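Local coordinates for novel protein similar to vertebrate potassium voltage-gated channel, subfamily H (Eag-related) family (Danio rerio, PDB 3UKN) that probably forms the pore of a voltage-gated, delayed-rectifier potassium channel, represented here by its cytoplasmic C-linker and cyclic nucleotide-binding homology domain, at residues S47-I52 with D114-Y120; D53-L58 with L96-T100; N74-L78 with L170-S174; C103-E107 with V162-Y167; S147-T151 with F192-Q197. One frame throughout, in Å; residues are numbered along the deposited sequence.

Contacts 1, 2 and 3 bring loops from the helical part of the chain against one mixed sheet. Strand 168-174 in contact 3 is flanked there by strand 118-122 of contact 1 and strand 99-103 of contact 2. Contact 3 is buried, and contacts 1, 4 and 5 are partly so. Contact 2 lies at the surface and relies on a lysine salt bridge. In contacts 1 and 3 a single amide side chain, Asn49 or Gln171, bonds both backbone and side-chain groups across the gap. Contact 4 instead joins backbone to backbone at one end of the antiparallel four-stranded sheet. Contact 5, about 26 Å from contact 4 between centres, sets a loop on a helix through apolar groups and one water.

Contact 1: S47-I52 with D114-Y120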
# COMPACT_ATOMS: atom_id res chain seq x y z
N SER B 47 6.60 1.35 13.63
CA SER B 47 5.56 0.48 14.19
C SER B 47 4.98 -0.38 13.07
O SER B 47 4.93 0.03 11.91
CB SER B 47 4.46 1.28 14.88
OG SER B 47 3.67 1.96 13.92
N VAL B 48 4.53 -1.59 13.40
CA VAL B 48 3.86 -2.38 12.38
C VAL B 48 2.62 -1.66 11.88
O VAL B 48 2.35 -1.66 10.69
CB VAL B 48 3.47 -3.76 12.86
CG1 VAL B 48 2.51 -4.41 11.87
CG2 VAL B 48 4.72 -4.59 13.05
N ASN B 49 1.88 -1.05 12.80
CA ASN B 49 0.63 -0.39 12.45
C ASN B 49 0.82 0.61 11.32
O ASN B 49 0.01 0.67 10.40
CB ASN B 49 -0.01 0.29 13.67
CG ASN B 49 -1.26 1.08 13.31
OD1 ASN B 49 -2.29 0.51 12.95
ND2 ASN B 49 -1.18 2.39 13.41
N ASN B 50 1.91 1.38 11.36
CA ASN B 50 2.17 2.36 10.32
C ASN B 50 2.84 1.79 9.07
O ASN B 50 2.94 2.48 8.05
CB ASN B 50 2.97 3.55 10.87
CG ASN B 50 2.10 4.49 11.70
OD1 ASN B 50 0.94 4.20 11.97
ND2 ASN B 50 2.67 5.62 12.10
N GLY B 51 3.31 0.55 9.13
CA GLY B 51 3.99 -0.04 7.99
C GLY B 51 3.30 -1.23 7.35
O GLY B 51 3.94 -2.03 6.65
N ILE B 52 1.99 -1.36 7.58
CA ILE B 52 1.27 -2.54 7.09
C ILE B 52 1.26 -2.68 5.56
O ILE B 52 1.35 -1.70 4.82
CB ILE B 52 -0.19 -2.62 7.61
CG1 ILE B 52 -1.10 -1.66 6.85
CG2 ILE B 52 -0.25 -2.36 9.11
CD1 ILE B 52 -2.54 -1.68 7.34
N ASP B 114 -1.17 7.16 17.36
CA ASP B 114 -1.26 6.86 15.94
C ASP B 114 -2.70 6.56 15.54
O ASP B 114 -3.55 6.25 16.40
CB ASP B 114 -0.32 5.71 15.54
CG ASP B 114 1.14 6.15 15.39
OD1 ASP B 114 1.38 7.38 15.33
OD2 ASP B 114 2.04 5.29 15.34
N ALA B 115 -3.00 6.68 14.25
CA ALA B 115 -4.28 6.23 13.74
C ALA B 115 -4.23 4.72 13.52
O ALA B 115 -3.29 4.21 12.91
CB ALA B 115 -4.63 6.95 12.47
N LEU B 116 -5.23 4.01 14.04
CA LEU B 116 -5.31 2.57 13.86
C LEU B 116 -5.48 2.24 12.37
O LEU B 116 -6.37 2.78 11.71
CB LEU B 116 -6.46 2.00 14.68
CG LEU B 116 -6.56 0.47 14.74
CD1 LEU B 116 -5.34 -0.16 15.45
CD2 LEU B 116 -7.87 0.04 15.39
N GLN B 117 -4.64 1.36 11.84
CA GLN B 117 -4.71 1.03 10.42
C GLN B 117 -5.32 -0.35 10.19
O GLN B 117 -5.69 -0.70 9.07
CB GLN B 117 -3.31 1.06 9.81
CG GLN B 117 -2.59 2.40 9.90
CD GLN B 117 -3.15 3.42 8.94
OE1 GLN B 117 -3.72 3.06 7.91
NE2 GLN B 117 -3.02 4.70 9.29
N ALA B 118 -5.44 -1.14 11.24
CA ALA B 118 -5.87 -2.52 11.11
C ALA B 118 -6.34 -3.06 12.45
O ALA B 118 -6.08 -2.47 13.50
CB ALA B 118 -4.70 -3.38 10.61
N ILE B 119 -7.02 -4.21 12.41
CA ILE B 119 -7.18 -5.03 13.61
C ILE B 119 -6.19 -6.17 13.49
O ILE B 119 -5.93 -6.66 12.39
CB ILE B 119 -8.61 -5.56 13.79
CG1 ILE B 119 -9.00 -6.48 12.65
CG2 ILE B 119 -9.60 -4.42 13.83
CD1 ILE B 119 -10.45 -6.93 12.73
N TYR B 120 -5.63 -6.58 14.62
CA TYR B 120 -4.57 -7.58 14.65
C TYR B 120 -4.96 -8.78 15.51
O TYR B 120 -5.69 -8.66 16.49
CB TYR B 120 -3.27 -6.96 15.20
CG TYR B 120 -2.86 -5.73 14.45
CD1 TYR B 120 -1.95 -5.81 13.41
CD2 TYR B 120 -3.38 -4.49 14.78
CE1 TYR B 120 -1.57 -4.67 12.70
CE2 TYR B 120 -3.02 -3.36 14.09
CZ TYR B 120 -2.10 -3.45 13.05
OH TYR B 120 -1.74 -2.31 12.35
O HOH W 1 4.87 4.48 14.23
O HOH W 2 -0.95 5.64 11.51
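The carboxamide of Asn49 makes three direct hydrogen bonds between the loop after helix 32-45 and residues 114-120. Its OD1 accepts two of them, from Gln117 N at 2.7 Å and from the hydroxyl of Tyr120 (OH to Asn49 OD1, 2.9 Å). Its ND2 donates to Ala115 O at 2.8 Å, nearly in line. The amide thus bonds to both a carbonyl and an NH of the turn leading into strand 118-122, while the backbone of Asn49 pairs with Leu109.

Water 2 enlarges the network, donating to Asn50 OD1 (2.4 Å) and Ala115 O (3.1 Å) and accepting from Gln117 NE2 (3.2 Å). Ser47 OG accepts from Asn50 N at 3.2 Å, an ST motif, and lies 2.8 Å from water 1, which sits 3.1 Å from Asp114 OD2. Asn50 ND2 also makes a weak hydrogen bond to Asp60 of the second subunit.

Apolar groups close the other end: Ile52 CD1 approaches Ala118 CB at 4.3 Å, and Val48 CG1 lies 4.2 Å from Tyr120 CE1. With its acceptor and donor both engaged inside the protein, buried Asn49 fixes the C-linker loop to the β-roll by specific geometry rather than by charge.

Contact 2: D53-L58 with L96-T100; sequences DVSELL and LIIKT
Neither segment is regular throughout: 53-58 is an irregular loop, and 96-100 leaves the region of helix 88-96 to enter strand 99-103. End to end, the parts 53-58 and 96-99 run nearly antiparallel, 161° apart. Asp53 faces Lys99 (CA-CA 7.6 Å), Glu56 faces Ile97 (6.7 Å) and Leu58 faces Leu96 (7.4 Å). Val54 (-106/2) turns the chain, Ser55 (-69/161) and Glu56 (-143/96) are extended, and Leu58 (-108/-2) bends it again.

Asp53, chi1 t, directs OD1 back onto its own loop, accepting from Ser55 N at 3.0 Å and Ser55 OG at 2.9 Å. Its OD2 forms a salt bridge with Lys99 NZ at 3.1 Å. The lysine, m at chi1 and chi2 and then extended, also donates from NZ to Ser55 O at 2.8 Å. At the far end Leu58 CD1 meets Leu96 CD2 at 3.7 Å, and Glu56 CD lies 3.9 Å from Ile97 CG2. Water 3 links Leu58 N (3.1 Å) to Leu96 O (3.2 Å).

Several loop residues, Val54 and Leu57 among them, pack on the second subunit. The Asp53 OD1-Ser55 N bond is an Asx turn, here tied by its aspartate to the first strand of the cyclic nucleotide-binding-type β-roll.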
# COMPACT_ATOMS: atom_id res chain seq x y z
N ASP B 53 1.17 -3.92 5.11
CA ASP B 53 1.09 -4.23 3.69
C ASP B 53 -0.34 -4.03 3.23
O ASP B 53 -1.23 -4.75 3.69
CB ASP B 53 1.52 -5.69 3.46
CG ASP B 53 1.33 -6.14 2.02
OD1 ASP B 53 1.14 -5.27 1.15
OD2 ASP B 53 1.38 -7.37 1.77
N VAL B 54 -0.56 -3.06 2.33
CA VAL B 54 -1.92 -2.73 1.87
C VAL B 54 -2.21 -3.23 0.45
O VAL B 54 -3.30 -2.99 -0.09
CB VAL B 54 -2.21 -1.21 1.93
CG1 VAL B 54 -2.03 -0.69 3.34
CG2 VAL B 54 -1.34 -0.44 0.94
N SER B 55 -1.25 -3.92 -0.14
CA SER B 55 -1.42 -4.47 -1.48
C SER B 55 -2.45 -5.60 -1.44
O SER B 55 -2.71 -6.16 -0.37
CB SER B 55 -0.09 -4.99 -2.03
OG SER B 55 0.26 -6.23 -1.44
N GLU B 56 -3.01 -5.94 -2.60
CA GLU B 56 -4.02 -6.98 -2.69
C GLU B 56 -3.78 -7.73 -3.99
O GLU B 56 -4.24 -7.30 -5.06
CB GLU B 56 -5.43 -6.34 -2.66
CG GLU B 56 -6.59 -7.26 -2.27
CD GLU B 56 -7.96 -6.56 -2.31
OE1 GLU B 56 -8.08 -5.44 -1.75
OE2 GLU B 56 -8.93 -7.13 -2.89
N LEU B 57 -3.06 -8.84 -3.90
CA LEU B 57 -2.58 -9.56 -5.09
C LEU B 57 -3.69 -10.25 -5.85
O LEU B 57 -3.54 -10.55 -7.03
CB LEU B 57 -1.54 -10.63 -4.71
CG LEU B 57 -0.07 -10.26 -4.54
CD1 LEU B 57 0.62 -11.34 -3.71
CD2 LEU B 57 0.65 -10.05 -5.89
N LEU B 58 -4.81 -10.49 -5.17
CA LEU B 58 -5.84 -11.38 -5.71
C LEU B 58 -7.07 -10.63 -6.17
O LEU B 58 -8.01 -11.23 -6.70
CB LEU B 58 -6.23 -12.43 -4.67
CG LEU B 58 -5.07 -13.12 -3.97
CD1 LEU B 58 -5.58 -14.06 -2.91
CD2 LEU B 58 -4.15 -13.86 -4.96
N LEU B 96 -9.20 -13.72 2.02
CA LEU B 96 -8.27 -13.37 0.95
C LEU B 96 -7.48 -12.06 1.18
O LEU B 96 -6.53 -11.79 0.45
CB LEU B 96 -8.98 -13.35 -0.40
CG LEU B 96 -9.57 -14.68 -0.90
CD1 LEU B 96 -10.52 -14.47 -2.07
CD2 LEU B 96 -8.46 -15.66 -1.26
N ILE B 97 -7.88 -11.25 2.17
CA ILE B 97 -7.19 -9.98 2.45
C ILE B 97 -6.49 -10.02 3.82
O ILE B 97 -6.05 -8.99 4.33
CB ILE B 97 -8.15 -8.72 2.40
CG1 ILE B 97 -9.22 -8.78 3.51
CG2 ILE B 97 -8.76 -8.54 0.99
CD1 ILE B 97 -10.12 -7.53 3.59
N ILE B 98 -6.38 -11.21 4.40
CA ILE B 98 -5.71 -11.36 5.68
C ILE B 98 -4.20 -11.49 5.47
O ILE B 98 -3.75 -12.25 4.62
CB ILE B 98 -6.24 -12.60 6.47
CG1 ILE B 98 -7.68 -12.39 6.91
CG2 ILE B 98 -5.36 -12.91 7.67
CD1 ILE B 98 -8.24 -13.55 7.65
N LYS B 99 -3.42 -10.76 6.26
CA LYS B 99 -1.96 -10.75 6.14
C LYS B 99 -1.36 -11.24 7.44
O LYS B 99 -2.07 -11.36 8.44
CB LYS B 99 -1.45 -9.32 5.92
CG LYS B 99 -2.17 -8.54 4.85
CD LYS B 99 -1.53 -8.78 3.51
CE LYS B 99 -2.18 -7.91 2.45
NZ LYS B 99 -1.55 -8.19 1.12
N THR B 100 -0.05 -11.46 7.42
CA THR B 100 0.66 -11.93 8.59
C THR B 100 2.01 -11.23 8.69
O THR B 100 2.54 -10.73 7.68
CB THR B 100 0.93 -13.43 8.48
OG1 THR B 100 1.68 -13.69 7.30
CG2 THR B 100 -0.39 -14.21 8.41
O HOH W 3 -5.79 -10.24 -2.21

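Contact 3: N74-L78 with L170-S174; sequences NKELL and LQYIS
This is a buried contact in which the loop between helices 63-71 and 88-96 rests on strand 168-174, a strand inside the five-stranded sheet. Residues 170-174 are in strand conformation, ending at Ser174. The loop reaches helical angles at Glu76 (-51/-41) and Leu77 (-50/-50), with a weak bond from Leu78 N to Lys75 O at 2.9 Å. Leu77 is opposite Gln171, CA to CA 6.8 Å.

Gln171, chi1 m and chi2 t, points at the loop and spends both ends of its amide there: OE1 accepts from Leu77 N at 3.1 Å, and NE2 donates to Glu76 OE1 at 3.0 Å. Glu76 curls back with chi1 m and chi2 p. In this β-roll, of the cyclic nucleotide-binding type, the strand leads directly into helix 175-184, whose N-cap is Ser174, its OG accepting from Gly177 N.

Leu77, chi1 t and chi2 145°, brings CD2 to 3.8 Å from Ile173 CD1 and also packs on Phe121. Lys75 CD lies 4.0 Å from Gln171 NE2, while its NZ bonds to His28 of the second subunit.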
# COMPACT_ATOMS: atom_id res chain seq x y z
N ASN B 74 -7.49 -21.62 6.05
CA ASN B 74 -8.21 -21.69 7.32
C ASN B 74 -7.58 -20.69 8.31
O ASN B 74 -6.87 -21.08 9.24
CB ASN B 74 -8.19 -23.12 7.88
N LYS B 75 -7.83 -19.41 8.09
CA LYS B 75 -7.20 -18.35 8.86
C LYS B 75 -7.69 -18.28 10.31
O LYS B 75 -8.88 -18.06 10.56
CB LYS B 75 -7.40 -17.00 8.16
CG LYS B 75 -6.61 -16.87 6.84
CD LYS B 75 -5.11 -16.88 7.08
CE LYS B 75 -4.35 -17.36 5.86
NZ LYS B 75 -2.88 -17.29 6.06
N GLU B 76 -6.77 -18.44 11.26
CA GLU B 76 -7.09 -18.42 12.69
C GLU B 76 -7.91 -17.20 13.10
O GLU B 76 -8.85 -17.32 13.89
CB GLU B 76 -5.81 -18.51 13.53
CG GLU B 76 -5.11 -19.86 13.49
CD GLU B 76 -4.20 -20.04 12.28
OE1 GLU B 76 -4.32 -19.27 11.30
OE2 GLU B 76 -3.36 -20.98 12.31
N LEU B 77 -7.56 -16.04 12.55
CA LEU B 77 -8.30 -14.83 12.84
C LEU B 77 -9.79 -15.08 12.65
O LEU B 77 -10.58 -14.81 13.54
CB LEU B 77 -7.81 -13.67 11.97
CG LEU B 77 -8.31 -12.24 12.24
CD1 LEU B 77 -7.22 -11.21 11.97
CD2 LEU B 77 -9.52 -11.95 11.38
N LEU B 78 -10.16 -15.65 11.51
CA LEU B 78 -11.57 -15.80 11.16
C LEU B 78 -12.27 -16.92 11.90
O LEU B 78 -13.45 -17.17 11.66
CB LEU B 78 -11.74 -16.03 9.66
CG LEU B 78 -11.43 -14.85 8.76
CD1 LEU B 78 -11.65 -15.24 7.31
CD2 LEU B 78 -12.27 -13.63 9.17
N LEU B 170 1.74 -12.48 13.99
CA LEU B 170 0.49 -11.75 13.94
C LEU B 170 -0.25 -11.92 12.62
O LEU B 170 0.37 -12.06 11.57
CB LEU B 170 0.77 -10.27 14.17
CG LEU B 170 1.48 -9.94 15.47
CD1 LEU B 170 2.00 -8.50 15.43
CD2 LEU B 170 0.53 -10.12 16.63
N GLN B 171 -1.57 -11.91 12.68
CA GLN B 171 -2.41 -11.79 11.49
C GLN B 171 -3.18 -10.50 11.61
O GLN B 171 -3.34 -9.97 12.71
CB GLN B 171 -3.40 -12.94 11.38
CG GLN B 171 -2.77 -14.27 11.11
CD GLN B 171 -3.78 -15.37 10.91
OE1 GLN B 171 -5.00 -15.15 10.97
NE2 GLN B 171 -3.29 -16.57 10.68
N TYR B 172 -3.69 -10.00 10.49
CA TYR B 172 -4.41 -8.74 10.52
C TYR B 172 -5.16 -8.49 9.23
O TYR B 172 -4.88 -9.09 8.19
CB TYR B 172 -3.44 -7.58 10.82
CG TYR B 172 -2.43 -7.28 9.73
CD1 TYR B 172 -2.71 -6.37 8.70
CD2 TYR B 172 -1.17 -7.90 9.73
CE1 TYR B 172 -1.76 -6.09 7.69
CE2 TYR B 172 -0.21 -7.62 8.71
CZ TYR B 172 -0.53 -6.72 7.70
OH TYR B 172 0.42 -6.45 6.72
N ILE B 173 -6.12 -7.58 9.32
CA ILE B 173 -6.90 -7.10 8.19
C ILE B 173 -6.97 -5.56 8.32
O ILE B 173 -7.27 -5.04 9.40
CB ILE B 173 -8.30 -7.66 8.24
CG1 ILE B 173 -8.27 -9.18 8.34
CG2 ILE B 173 -9.11 -7.21 7.03
CD1 ILE B 173 -9.63 -9.82 8.23
N SER B 174 -6.68 -4.85 7.23
CA SER B 174 -6.68 -3.40 7.25
C SER B 174 -8.10 -2.95 7.44
O SER B 174 -9.05 -3.61 6.98
CB SER B 174 -6.17 -2.85 5.92
OG SER B 174 -7.04 -3.22 4.86

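Contact 4: C103-E107 with V162-Y167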
# COMPACT_ATOMS: atom_id res chain seq x y z
N CYS B 103 7.13 -10.34 14.40
CA CYS B 103 7.38 -9.14 15.18
C CYS B 103 8.48 -9.48 16.18
O CYS B 103 8.53 -10.58 16.72
CB CYS B 103 6.07 -8.72 15.87
SG CYS B 103 6.09 -7.06 16.58
N ALA B 104 9.41 -8.55 16.40
CA ALA B 104 10.53 -8.81 17.29
C ALA B 104 10.26 -8.25 18.68
O ALA B 104 9.46 -7.31 18.84
CB ALA B 104 11.81 -8.22 16.72
N PRO B 105 10.93 -8.81 19.70
CA PRO B 105 10.76 -8.31 21.06
C PRO B 105 11.07 -6.82 21.12
O PRO B 105 12.06 -6.38 20.57
CB PRO B 105 11.81 -9.09 21.85
CG PRO B 105 12.02 -10.33 21.08
CD PRO B 105 11.87 -9.94 19.64
N GLY B 106 10.21 -6.05 21.78
CA GLY B 106 10.41 -4.61 21.93
C GLY B 106 9.99 -3.81 20.71
O GLY B 106 10.07 -2.57 20.71
N GLU B 107 9.56 -4.51 19.67
CA GLU B 107 9.10 -3.85 18.44
C GLU B 107 7.67 -3.35 18.65
O GLU B 107 6.82 -4.09 19.15
CB GLU B 107 9.20 -4.79 17.23
CG GLU B 107 8.50 -4.29 15.96
CD GLU B 107 8.65 -5.25 14.75
OE1 GLU B 107 9.38 -6.27 14.87
OE2 GLU B 107 8.02 -4.99 13.69
N VAL B 162 1.33 -0.70 21.90
CA VAL B 162 1.40 -2.16 22.02
C VAL B 162 2.75 -2.63 21.53
O VAL B 162 3.09 -2.43 20.36
CB VAL B 162 0.33 -2.92 21.19
CG1 VAL B 162 0.53 -4.42 21.39
CG2 VAL B 162 -1.10 -2.52 21.58
N LYS B 163 3.50 -3.28 22.41
CA LYS B 163 4.86 -3.69 22.12
C LYS B 163 5.00 -5.20 22.25
O LYS B 163 4.50 -5.78 23.21
CB LYS B 163 5.82 -3.02 23.10
CG LYS B 163 6.01 -1.52 22.93
CD LYS B 163 6.94 -0.96 24.00
CE LYS B 163 8.30 -1.64 23.98
NZ LYS B 163 9.24 -1.06 24.98
N ALA B 164 5.66 -5.85 21.29
CA ALA B 164 5.95 -7.26 21.42
C ALA B 164 6.84 -7.46 22.63
O ALA B 164 7.70 -6.63 22.93
CB ALA B 164 6.65 -7.79 20.17
N LEU B 165 6.62 -8.55 23.35
CA LEU B 165 7.48 -8.90 24.48
C LEU B 165 8.41 -10.02 24.07
O LEU B 165 9.57 -10.05 24.48
CB LEU B 165 6.63 -9.36 25.67
CG LEU B 165 6.04 -8.24 26.51
CD1 LEU B 165 4.86 -8.76 27.31
CD2 LEU B 165 7.13 -7.69 27.42
N THR B 166 7.89 -10.94 23.28
CA THR B 166 8.69 -12.00 22.68
C THR B 166 8.53 -11.90 21.16
O THR B 166 7.83 -11.01 20.65
CB THR B 166 8.23 -13.40 23.16
OG1 THR B 166 6.98 -13.75 22.55
CG2 THR B 166 8.06 -13.41 24.69
N TYR B 167 9.20 -12.79 20.44
CA TYR B 167 8.91 -12.99 19.03
C TYR B 167 7.45 -13.33 18.89
O TYR B 167 6.94 -14.22 19.58
CB TYR B 167 9.81 -14.08 18.45
CG TYR B 167 11.22 -13.59 18.29
CD1 TYR B 167 11.55 -12.77 17.22
CD2 TYR B 167 12.21 -13.89 19.22
CE1 TYR B 167 12.82 -12.28 17.05
CE2 TYR B 167 13.50 -13.39 19.07
CZ TYR B 167 13.80 -12.59 17.97
OH TYR B 167 15.06 -12.07 17.78
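Cys103 and Ala164 form the buried apolar centre, SG of the cysteine touching Ala164 CB at 3.7 Å, and Ala104 O comes within 3.1 Å of the same methyl. Farther out, Ala104 CB reaches Tyr167 CE1 at 4.2 Å. Pro105 points its CD at one face of the Tyr167 ring, 3.5 Å from the centroid and 8° off the normal, a CH-pi contact.

Around these groups the bonding is between main chains. Residues Ala104 to Glu107 form a type II turn, closed by Glu107 N to Ala104 O at 2.9 Å, with Gly106 in its third position at a positive phi of 81° that favours glycine. Gly106 N then donates to Ala164 O at 2.8 Å, while Ala164 N donates to Glu107 O at 3.0 Å. Gly106 and Glu107 thus share one partner, the pattern of a G1 bulge, here in its usual company with a type II turn. Two weaker CA-H...O contacts follow, Tyr167 CA to Cys103 O at 3.4 Å and Lys163 CA to Glu107 O at 3.6 Å.

At the polar edge the extended side chain of Glu107 reaches Ala104 N with OE1 (2.7 Å), leaving OE2 to bond Trp46 NE1. The turn links strand 99-103, paired with strand 168-174, to strand 108-110. Opposite it, residues 162-167 pass from strand 161-164, flanked by 108-110 and 127-131, towards strand 168-174.

Contact 5: S147-T151 with F192-Q197; sequences SDSLT and FVSEIQ
Residues 192-197 are helical, within helix 186-199, with Ile196 N bonded to Phe192 O at 2.9 Å. They lie against the loop that follows strand 144-146, and the closest CA pair is Asp148 with Gln197 at 6.3 Å. That loop starts extended at Ser147 (-146/162), turns at Asp148 (-91/-12), and passes Ser149 (-117/64) to turn again at Leu150 (-84/-13) and Thr151 (-113/14).

Phe192, chi1 t and chi2 96°, points at the loop. Leu150 CD1 meets the edge of its ring, 3.8 Å from CZ, and Thr151 CG2 lies 4.4 Å from CD2. Val193, chi1 t, brings CG2 to 3.9 Å from Thr151 OG1, and its carbonyl O accepts from water 4 at 2.6 Å. The same water donates to Asp148 O at 2.7 Å, bridging helix and loop. Ser194 and Glu195 face elsewhere. Ile196, t at both chi angles, pushes CD1 to 3.3 Å from Leu150 CD1, a tight approach, and to 3.5 Å from Ser147 O. Gln197, chi1 m and chi2 t, lays NE2 3.6 Å from Asp148 CB.

In cyclic nucleotide-binding domains the position that corresponds to this loop holds the phosphate-binding cassette. Here Asp148 OD1 bonds Asn203 and makes a salt bridge to Arg205, both in or just past strand 200-203. Leu150 is wedged between helix 186-199 and Leu175 and Leu178 of helix 175-184, and Leu182 of that helix touches both Thr151 and Phe192.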
# COMPACT_ATOMS: atom_id res chain seq x y z
N SER B 147 -10.36 -1.91 17.80
CA SER B 147 -11.25 -0.88 18.30
C SER B 147 -12.69 -1.30 18.04
O SER B 147 -12.95 -2.18 17.22
CB SER B 147 -10.95 0.44 17.60
OG SER B 147 -11.96 1.39 17.84
N ASP B 148 -13.62 -0.68 18.76
CA ASP B 148 -15.03 -1.02 18.71
C ASP B 148 -15.82 -0.25 17.66
O ASP B 148 -16.96 -0.61 17.38
CB ASP B 148 -15.66 -0.79 20.09
CG ASP B 148 -15.63 0.67 20.50
OD1 ASP B 148 -14.54 1.17 20.85
OD2 ASP B 148 -16.69 1.32 20.47
N SER B 149 -15.26 0.80 17.07
CA SER B 149 -16.04 1.56 16.09
C SER B 149 -15.45 1.53 14.68
O SER B 149 -15.06 2.56 14.13
CB SER B 149 -16.25 3.01 16.54
OG SER B 149 -17.40 3.11 17.36
N LEU B 150 -15.41 0.34 14.10
CA LEU B 150 -14.63 0.10 12.90
C LEU B 150 -15.32 0.48 11.60
O LEU B 150 -14.67 0.55 10.56
CB LEU B 150 -14.20 -1.37 12.85
CG LEU B 150 -13.35 -1.83 14.04
CD1 LEU B 150 -12.98 -3.30 13.90
CD2 LEU B 150 -12.09 -0.99 14.15
N THR B 151 -16.62 0.73 11.63
CA THR B 151 -17.36 0.86 10.38
C THR B 151 -17.91 2.25 10.09
O THR B 151 -18.75 2.40 9.20
CB THR B 151 -18.53 -0.16 10.28
OG1 THR B 151 -19.62 0.25 11.12
CG2 THR B 151 -18.07 -1.56 10.66
N PHE B 192 -21.65 -7.67 13.04
CA PHE B 192 -20.23 -7.50 13.33
C PHE B 192 -20.06 -6.41 14.41
O PHE B 192 -19.35 -6.60 15.39
CB PHE B 192 -19.48 -7.14 12.03
CG PHE B 192 -18.05 -6.76 12.24
CD1 PHE B 192 -17.04 -7.70 12.08
CD2 PHE B 192 -17.71 -5.47 12.60
CE1 PHE B 192 -15.69 -7.35 12.29
CE2 PHE B 192 -16.38 -5.10 12.80
CZ PHE B 192 -15.36 -6.04 12.65
N VAL B 193 -20.73 -5.28 14.23
CA VAL B 193 -20.73 -4.20 15.20
C VAL B 193 -21.20 -4.70 16.59
O VAL B 193 -20.60 -4.39 17.61
CB VAL B 193 -21.65 -3.05 14.74
CG1 VAL B 193 -21.75 -1.99 15.82
CG2 VAL B 193 -21.15 -2.45 13.43
N SER B 194 -22.28 -5.47 16.60
CA SER B 194 -22.81 -6.02 17.84
C SER B 194 -21.98 -7.14 18.43
O SER B 194 -22.21 -7.50 19.58
CB SER B 194 -24.25 -6.48 17.66
OG SER B 194 -25.10 -5.37 17.42
N GLU B 195 -21.05 -7.72 17.67
CA GLU B 195 -20.34 -8.90 18.17
C GLU B 195 -18.84 -8.72 18.43
O GLU B 195 -18.25 -9.45 19.24
CB GLU B 195 -20.53 -10.09 17.22
CG GLU B 195 -21.96 -10.32 16.77
CD GLU B 195 -22.71 -11.30 17.64
OE1 GLU B 195 -22.08 -11.94 18.49
OE2 GLU B 195 -23.95 -11.42 17.46
N ILE B 196 -18.22 -7.78 17.75
CA ILE B 196 -16.78 -7.65 17.85
C ILE B 196 -16.32 -7.44 19.29
O ILE B 196 -15.23 -7.88 19.69
CB ILE B 196 -16.24 -6.52 16.96
CG1 ILE B 196 -14.69 -6.52 16.97
CG2 ILE B 196 -16.84 -5.17 17.37
CD1 ILE B 196 -14.11 -5.37 16.25
N GLN B 197 -17.14 -6.79 20.10
CA GLN B 197 -16.66 -6.48 21.43
C GLN B 197 -16.51 -7.71 22.34
O GLN B 197 -15.67 -7.71 23.24
CB GLN B 197 -17.49 -5.39 22.08
CG GLN B 197 -17.21 -4.01 21.55
CD GLN B 197 -18.20 -2.97 22.10
OE1 GLN B 197 -19.40 -3.06 21.85
NE2 GLN B 197 -17.68 -2.00 22.84
O HOH W 4 -18.72 -2.60 18.01